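Local coordinates for jasmonate-induced oxygenase 2 (Arabidopsis thaliana, PDB 6LSV), which catalyses the iron- and 2-oxoglutarate-dependent hydroxylation of the defence hormone jasmonate to 12-hydroxyjasmonate, at residues L222-S228 and S281-I287. Sequence-based numbering, arbitrary orientation.
Sequences LGLSPHS and SVEHRVI. With FE (Fe (III) ion), chain E; AKG (2-oxoglutaric acid), chain C; JAA ({(1R,2R)-3-oxo-2-[(2Z)-pent-2-en-1-yl]cyclopentyl}acetic acid), chain D.
H227 and H284 project from the same face of the strand pair, and with CG between backbone N and carbonyl carbon (chi1 73° and 38°) their imidazoles turn NE2 toward one iron. H227 NE2 lies 2.4 Å from the iron and H284 NE2 2.6 Å; D229 adds the carboxylate, and O1 of 2-oxoglutarate is a further ligand. Jasmonate C15, the end of the pentenyl chain, comes within 3.3 Å of H227 NE2, consistent with hydroxylation there. The ring planes meet obliquely at 63°. H227 ND1 donates to S225 O, at 3.2 Å and tilted from the ring plane; this bond and the NE2-iron bond at the other nitrogen together fix the ring's rotation. H227 O sits over one face of the H284 imidazole, while the iron lies in plane at its edge.

The backbones set this spacing through an antiparallel pair: H284 N hydrogen-bonds to H227 O at 2.9 Å, and H227 N to H284 O. Further along, V286 N meets a lone pair of L224 O, and V286 O receives L224 N together with a weak hydrogen bond from G223 N, a classic beta bulge. On the histidine face, L224 CB packs on V286 CG2 at 3.7 Å, and that methyl also lies 3.4 Å from 2-oxoglutarate O4. L222 CD2 lies over one face of the R285 guanidinium, whose NE is hydrogen-bonded to Q246 OE1. Two histidines from bridged segments, with D229 two residues after H227, form the two-histidine, one-carboxylate facial triad of the double-stranded beta-helix (jelly-roll) 2-oxoglutarate dioxygenases.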
ATOM      1  N   LEU A 222      -8.145 -12.967  -7.298  1.00 20.81           N
ATOM      2  CA  LEU A 222      -7.220 -11.853  -7.184  1.00 21.20           C
ATOM      3  C   LEU A 222      -6.648 -11.866  -5.777  1.00 26.26           C
ATOM      4  O   LEU A 222      -7.396 -12.007  -4.805  1.00 25.24           O
ATOM      5  CB  LEU A 222      -7.909 -10.515  -7.466  1.00 20.26           C
ATOM      6  CG  LEU A 222      -8.083 -10.115  -8.933  1.00 20.79           C
ATOM      7  CD1 LEU A 222      -8.943  -8.870  -9.044  1.00 20.45           C
ATOM      8  CD2 LEU A 222      -6.738  -9.895  -9.595  1.00 25.97           C
ATOM      9  N   GLY A 223      -5.323 -11.750  -5.672  1.00 23.37           N
ATOM     10  CA  GLY A 223      -4.720 -11.606  -4.360  1.00 23.64           C
ATOM     11  C   GLY A 223      -5.173 -10.341  -3.666  1.00 24.14           C
ATOM     12  O   GLY A 223      -5.350 -10.324  -2.445  1.00 25.90           O
ATOM     13  N   LEU A 224      -5.391  -9.277  -4.436  1.00 18.56           N
ATOM     14  CA  LEU A 224      -5.882  -8.008  -3.908  1.00 25.23           C
ATOM     15  C   LEU A 224      -6.584  -7.268  -5.037  1.00 23.49           C
ATOM     16  O   LEU A 224      -5.982  -7.030  -6.090  1.00 25.00           O
ATOM     17  CB  LEU A 224      -4.731  -7.182  -3.339  1.00 28.58           C
ATOM     18  CG  LEU A 224      -5.085  -6.014  -2.422  1.00 29.50           C
ATOM     19  CD1 LEU A 224      -6.086  -6.441  -1.359  1.00 25.43           C
ATOM     20  CD2 LEU A 224      -3.813  -5.464  -1.793  1.00 30.05           C
ATOM     21  N   SER A 225      -7.848  -6.909  -4.823  1.00 20.07           N
ATOM     22  CA  SER A 225      -8.657  -6.277  -5.855  1.00 23.96           C
ATOM     23  C   SER A 225      -8.182  -4.848  -6.133  1.00 22.60           C
ATOM     24  O   SER A 225      -7.455  -4.261  -5.328  1.00 23.05           O
ATOM     25  CB  SER A 225     -10.128  -6.284  -5.439  1.00 18.01           C
ATOM     26  OG  SER A 225     -10.644  -7.602  -5.433  1.00 20.12           O
ATOM     27  N   PRO A 226      -8.577  -4.271  -7.276  1.00 24.54           N
ATOM     28  CA  PRO A 226      -8.083  -2.935  -7.638  1.00 25.58           C
ATOM     29  C   PRO A 226      -8.358  -1.897  -6.561  1.00 24.57           C
ATOM     30  O   PRO A 226      -9.391  -1.923  -5.888  1.00 23.07           O
ATOM     31  CB  PRO A 226      -8.854  -2.609  -8.922  1.00 21.42           C
ATOM     32  CG  PRO A 226      -9.146  -3.928  -9.518  1.00 19.09           C
ATOM     33  CD  PRO A 226      -9.400  -4.849  -8.358  1.00 20.20           C
ATOM     34  N   HIS A 227      -7.413  -0.971  -6.416  1.00 20.43           N
ATOM     35  CA  HIS A 227      -7.523   0.138  -5.479  1.00 24.06           C
ATOM     36  C   HIS A 227      -6.330   1.063  -5.669  1.00 27.54           C
ATOM     37  O   HIS A 227      -5.284   0.662  -6.188  1.00 29.12           O
ATOM     38  CB  HIS A 227      -7.564  -0.338  -4.026  1.00 23.84           C
ATOM     39  CG  HIS A 227      -6.241  -0.823  -3.524  1.00 24.11           C
ATOM     40  ND1 HIS A 227      -5.626  -1.950  -4.024  1.00 25.99           N
ATOM     41  CD2 HIS A 227      -5.408  -0.327  -2.580  1.00 29.45           C
ATOM     42  CE1 HIS A 227      -4.474  -2.132  -3.405  1.00 27.13           C
ATOM     43  NE2 HIS A 227      -4.317  -1.160  -2.525  1.00 28.37           N
ATOM     44  N   SER A 228      -6.504   2.307  -5.241  1.00 24.57           N
ATOM     45  CA  SER A 228      -5.390   3.192  -4.948  1.00 25.79           C
ATOM     46  C   SER A 228      -5.260   3.312  -3.435  1.00 29.42           C
ATOM     47  O   SER A 228      -6.243   3.168  -2.699  1.00 28.87           O
ATOM     48  CB  SER A 228      -5.579   4.574  -5.582  1.00 21.79           C
ATOM     49  OG  SER A 228      -6.797   5.173  -5.179  1.00 21.82           O
ATOM     50  N   SER A 281      -2.694   9.159  -8.162  1.00 18.10           N
ATOM     51  CA  SER A 281      -2.450   7.959  -7.377  1.00 20.63           C
ATOM     52  C   SER A 281      -2.580   6.733  -8.274  1.00 19.06           C
ATOM     53  O   SER A 281      -3.551   6.604  -9.024  1.00 23.70           O
ATOM     54  CB  SER A 281      -3.417   7.875  -6.194  1.00 18.42           C
ATOM     55  OG  SER A 281      -4.766   7.789  -6.621  1.00 21.95           O
ATOM     56  N   VAL A 282      -1.587   5.846  -8.211  1.00 19.15           N
ATOM     57  CA  VAL A 282      -1.602   4.646  -9.039  1.00 22.95           C
ATOM     58  C   VAL A 282      -2.682   3.687  -8.549  1.00 24.92           C
ATOM     59  O   VAL A 282      -2.926   3.551  -7.341  1.00 19.86           O
ATOM     60  CB  VAL A 282      -0.218   3.972  -9.040  1.00 29.87           C
ATOM     61  CG1 VAL A 282       0.195   3.574  -7.622  1.00 24.59           C
ATOM     62  CG2 VAL A 282      -0.215   2.762  -9.964  1.00 24.94           C
ATOM     63  N   GLU A 283      -3.347   3.030  -9.491  1.00 25.76           N
ATOM     64  CA  GLU A 283      -4.287   1.959  -9.197  1.00 25.04           C
ATOM     65  C   GLU A 283      -3.592   0.623  -9.431  1.00 28.17           C
ATOM     66  O   GLU A 283      -3.044   0.387 -10.513  1.00 30.13           O
ATOM     67  CB  GLU A 283      -5.532   2.079 -10.075  1.00 23.32           C
ATOM     68  CG  GLU A 283      -6.606   1.049  -9.788  1.00 26.63           C
ATOM     69  CD  GLU A 283      -7.842   1.247 -10.648  1.00 33.43           C
ATOM     70  OE1 GLU A 283      -7.763   1.989 -11.651  1.00 41.73           O
ATOM     71  OE2 GLU A 283      -8.892   0.657 -10.322  1.00 33.37           O
ATOM     72  N   HIS A 284      -3.601  -0.242  -8.421  1.00 23.56           N
ATOM     73  CA  HIS A 284      -2.902  -1.511  -8.532  1.00 28.54           C
ATOM     74  C   HIS A 284      -3.769  -2.644  -8.000  1.00 23.67           C
ATOM     75  O   HIS A 284      -4.785  -2.431  -7.330  1.00 24.54           O
ATOM     76  CB  HIS A 284      -1.550  -1.483  -7.804  1.00 30.44           C
ATOM     77  CG  HIS A 284      -1.569  -0.726  -6.515  1.00 34.81           C
ATOM     78  ND1 HIS A 284      -1.570   0.652  -6.460  1.00 34.04           N
ATOM     79  CD2 HIS A 284      -1.579  -1.155  -5.231  1.00 36.33           C
ATOM     80  CE1 HIS A 284      -1.586   1.039  -5.197  1.00 37.20           C
ATOM     81  NE2 HIS A 284      -1.592  -0.037  -4.431  1.00 41.43           N
ATOM     82  N   ARG A 285      -3.348  -3.860  -8.332  1.00 22.52           N
ATOM     83  CA  ARG A 285      -3.991  -5.091  -7.903  1.00 28.13           C
ATOM     84  C   ARG A 285      -2.931  -6.182  -7.911  1.00 25.36           C
ATOM     85  O   ARG A 285      -1.874  -6.036  -8.530  1.00 23.64           O
ATOM     86  CB  ARG A 285      -5.169  -5.459  -8.814  1.00 24.38           C
ATOM     87  CG  ARG A 285      -4.735  -6.032 -10.156  1.00 25.21           C
ATOM     88  CD  ARG A 285      -5.918  -6.405 -11.031  1.00 24.20           C
ATOM     89  NE  ARG A 285      -5.486  -7.141 -12.216  1.00 28.00           N
ATOM     90  CZ  ARG A 285      -6.286  -7.505 -13.213  1.00 27.62           C
ATOM     91  NH1 ARG A 285      -7.578  -7.205 -13.180  1.00 24.78           N
ATOM     92  NH2 ARG A 285      -5.794  -8.172 -14.248  1.00 28.39           N
ATOM     93  N   VAL A 286      -3.214  -7.277  -7.215  1.00 20.47           N
ATOM     94  CA  VAL A 286      -2.293  -8.402  -7.134  1.00 25.02           C
ATOM     95  C   VAL A 286      -2.977  -9.625  -7.723  1.00 25.62           C
ATOM     96  O   VAL A 286      -4.135  -9.913  -7.399  1.00 25.47           O
ATOM     97  CB  VAL A 286      -1.835  -8.672  -5.687  1.00 23.63           C
ATOM     98  CG1 VAL A 286      -0.695  -9.679  -5.671  1.00 26.34           C
ATOM     99  CG2 VAL A 286      -1.407  -7.380  -5.009  1.00 20.30           C
ATOM    100  N   ILE A 287      -2.270 -10.325  -8.602  1.00 23.83           N
ATOM    101  CA  ILE A 287      -2.713 -11.609  -9.101  1.00 23.45           C
ATOM    102  C   ILE A 287      -1.941 -12.688  -8.357  1.00 23.34           C
ATOM    103  O   ILE A 287      -0.853 -12.455  -7.824  1.00 30.44           O
ATOM    104  CB  ILE A 287      -2.533 -11.743 -10.632  1.00 24.41           C
ATOM    105  CG1 ILE A 287      -1.055 -11.670 -11.011  1.00 26.72           C
ATOM    106  CG2 ILE A 287      -3.331 -10.672 -11.360  1.00 24.64           C
ATOM    107  CD1 ILE A 287      -0.811 -11.700 -12.509  1.00 30.44           C
TER
HETATM  108 FE    FE E 403      -1.962  -1.079  -2.062  1.00 56.84          FE
HETATM  109  C1  AKG C 401      -0.595  -3.130  -1.177  1.00 34.61           C
HETATM  110  O1  AKG C 401      -0.342  -1.899  -1.190  1.00 27.05           O
HETATM  111  O2  AKG C 401      -1.117  -3.640  -0.148  1.00 45.55           O
HETATM  112  C2  AKG C 401      -0.290  -3.976  -2.418  1.00 40.34           C
HETATM  113  O5  AKG C 401      -0.846  -3.719  -3.433  1.00 41.48           O
HETATM  114  C3  AKG C 401       0.711  -5.140  -2.387  1.00 29.82           C
HETATM  115  C4  AKG C 401       1.470  -5.186  -3.716  1.00 37.32           C
HETATM  116  C5  AKG C 401       2.140  -6.546  -3.921  1.00 30.38           C
HETATM  117  O3  AKG C 401       3.197  -6.649  -4.598  1.00 16.58           O
HETATM  118  O4  AKG C 401       1.626  -7.570  -3.408  1.00 36.40           O
HETATM  119  O01 JAA D 402      -5.235  -2.729   5.627  1.00 23.38           O
HETATM  120  O02 JAA D 402      -4.786   3.505   6.818  1.00 22.94           O
HETATM  121  O03 JAA D 402      -6.892   3.261   7.297  1.00 28.24           O
HETATM  122  C04 JAA D 402      -5.469   0.615   6.056  1.00 26.64           C
HETATM  123  C05 JAA D 402      -5.688  -0.629   5.031  1.00 25.45           C
HETATM  124  C06 JAA D 402      -6.237   0.180   7.331  1.00 23.20           C
HETATM  125  C07 JAA D 402      -6.451  -1.180   7.208  1.00 22.68           C
HETATM  126  C08 JAA D 402      -5.690  -1.653   5.834  1.00 24.18           C
HETATM  127  C09 JAA D 402      -4.500  -0.738   3.978  1.00 26.23           C
HETATM  128  C10 JAA D 402      -6.006   1.836   5.546  1.00 20.51           C
HETATM  129  C11 JAA D 402      -4.801   0.126   2.753  1.00 27.21           C
HETATM  130  C12 JAA D 402      -5.887   2.929   6.613  1.00 23.78           C
HETATM  131  C13 JAA D 402      -4.680  -0.341   1.524  1.00 24.01           C
HETATM  132  C14 JAA D 402      -4.236  -1.778   1.263  1.00 28.82           C
HETATM  133  C15 JAA D 402      -5.235  -2.459   0.328  1.00 26.05           C